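Local coordinates for GGDEF family protein (Caulobacter vibrioides, PDB 3U2A) that is of unknown function but belongs to the GGDEF family of proteins and contains a PdeA-like PAS domain, found here as two subunits, at residues E17-A21 and A22-L26. Residues are numbered along the deposited sequence; the frame is centred on the assembly and turned at random.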
loop_
_atom_site.group_PDB
_atom_site.type_symbol
_atom_site.label_atom_id
_atom_site.label_comp_id
_atom_site.label_asym_id
_atom_site.label_seq_id
_atom_site.Cartn_x
_atom_site.Cartn_y
_atom_site.Cartn_z
ATOM N N GLU A 17 0.529 11.202 0.725
ATOM C CA GLU A 17 0.375 11.487 -0.702
ATOM C C GLU A 17 0.327 10.216 -1.538
ATOM O O GLU A 17 -0.552 10.073 -2.387
ATOM C CB GLU A 17 1.512 12.383 -1.218
ATOM C CG GLU A 17 1.400 13.834 -0.814
ATOM C CD GLU A 17 2.504 14.686 -1.412
ATOM O OE1 GLU A 17 3.589 14.143 -1.722
ATOM O OE2 GLU A 17 2.286 15.904 -1.565
ATOM N N ALA A 18 1.281 9.312 -1.300
ATOM C CA ALA A 18 1.347 8.046 -2.027
ATOM C C ALA A 18 0.156 7.128 -1.707
ATOM O O ALA A 18 -0.428 6.539 -2.607
ATOM C CB ALA A 18 2.672 7.343 -1.757
ATOM N N LEU A 19 -0.192 7.018 -0.423
ATOM C CA LEU A 19 -1.357 6.239 0.016
ATOM C C LEU A 19 -2.655 6.772 -0.605
ATOM O O LEU A 19 -3.476 6.003 -1.127
ATOM C CB LEU A 19 -1.452 6.206 1.551
ATOM C CG LEU A 19 -0.382 5.420 2.331
ATOM C CD1 LEU A 19 -0.535 5.626 3.842
ATOM C CD2 LEU A 19 -0.417 3.938 1.971
ATOM N N GLY A 20 -2.815 8.090 -0.576
ATOM C CA GLY A 20 -3.982 8.750 -1.157
ATOM C C GLY A 20 -4.081 8.530 -2.654
ATOM O O GLY A 20 -5.167 8.294 -3.184
ATOM N N ALA A 21 -2.937 8.602 -3.333
ATOM C CA ALA A 21 -2.862 8.445 -4.784
ATOM C C ALA A 21 -3.245 7.028 -5.205
ATOM O O ALA A 21 -3.939 6.833 -6.200
ATOM C CB ALA A 21 -1.473 8.785 -5.275
ATOM N N ALA A 22 -2.791 6.051 -4.422
ATOM C CA ALA A 22 -3.093 4.645 -4.651
ATOM C C ALA A 22 -4.500 4.253 -4.180
ATOM O O ALA A 22 -5.015 3.218 -4.591
ATOM C CB ALA A 22 -2.046 3.787 -3.974
ATOM N N ASP A 23 -5.117 5.094 -3.341
ATOM C CA ASP A 23 -6.416 4.813 -2.704
ATOM C C ASP A 23 -6.312 3.612 -1.765
ATOM O O ASP A 23 -7.155 2.721 -1.782
ATOM C CB ASP A 23 -7.513 4.580 -3.746
ATOM C CG ASP A 23 -8.906 4.789 -3.183
ATOM O OD1 ASP A 23 -9.041 5.606 -2.248
ATOM O OD2 ASP A 23 -9.860 4.138 -3.679
ATOM N N VAL A 24 -5.251 3.607 -0.964
ATOM C CA VAL A 24 -4.897 2.502 -0.070
ATOM C C VAL A 24 -4.739 3.049 1.365
ATOM O O VAL A 24 -4.432 4.241 1.546
ATOM C CB VAL A 24 -3.568 1.840 -0.591
ATOM C CG1 VAL A 24 -2.762 1.130 0.512
ATOM C CG2 VAL A 24 -3.855 0.906 -1.762
ATOM N N ALA A 25 -4.909 2.193 2.371
ATOM C CA ALA A 25 -4.587 2.570 3.745
ATOM C C ALA A 25 -3.690 1.512 4.393
ATOM O O ALA A 25 -3.639 0.355 3.950
ATOM C CB ALA A 25 -5.849 2.800 4.581
ATOM N N LEU A 26 -2.959 1.920 5.423
ATOM C CA LEU A 26 -2.159 0.989 6.196
ATOM C C LEU A 26 -2.870 0.726 7.519
ATOM O O LEU A 26 -3.573 1.589 8.029
ATOM C CB LEU A 26 -0.769 1.572 6.433
ATOM C CG LEU A 26 0.033 2.002 5.191
ATOM C CD1 LEU A 26 1.374 2.623 5.584
ATOM C CD2 LEU A 26 0.238 0.815 4.236
HETATM O O HOH W 1 -7.733 8.273 -2.162
#
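Ala22 closes the last regular turn of helix 12-22. Its N donates to Ala18 O at 3.0 Å, the usual bond to the residue four back. Its methyl group lies beyond the oxygen end of the same carbonyl, with CB 3.5 Å from Ala18 O. The side chain is buried and also packs on Val112 of the second subunit.

At Asp23 the backbone turns to positive phi (64°), and the helix ends. Asp23 N makes a weak, bent bond to Gly20 O at 3.2 Å. One water ties the same two residues together. It donates to Gly20 O and to Asp23 OD1, bridging a carbonyl of the last turn and the carboxylate. Val24 N then reaches back to Leu19 O, 3.0 Å away, in an almost straight bond (176°). This pair of bonds, with Asp23 as the C-prime residue, is a Schellman motif.

The motif reverses the chain from the N-terminal helix into strand 25-30, within the antiparallel sheet of the PAS fold. Val24 already pairs with Ala41 through its backbone.

The apolar part of the contact begins at Val24. In the conformer described here, CG1 meets Leu19 CD2 at 3.9 Å. Val24 also has a second conformer, which leaves this touch uncertain. Ala25 pairs with Val113 of the strand on the other side. Leu26 comes next and returns to the helix, while its backbone pairs with Asn39. Its side chain crosses that of Leu19 at about a right angle. The branch point does much of the touching: Leu26 CG is 3.8 Å from Leu19 CD2 and 3.9 Å from Leu19 CD1. The methyls meet like to like, Leu26 CD1 on Leu19 CD1 and Leu26 CD2 on Leu19 CD2. Leu26 also packs on Val112 of its own chain and on Trp10 of the second subunit.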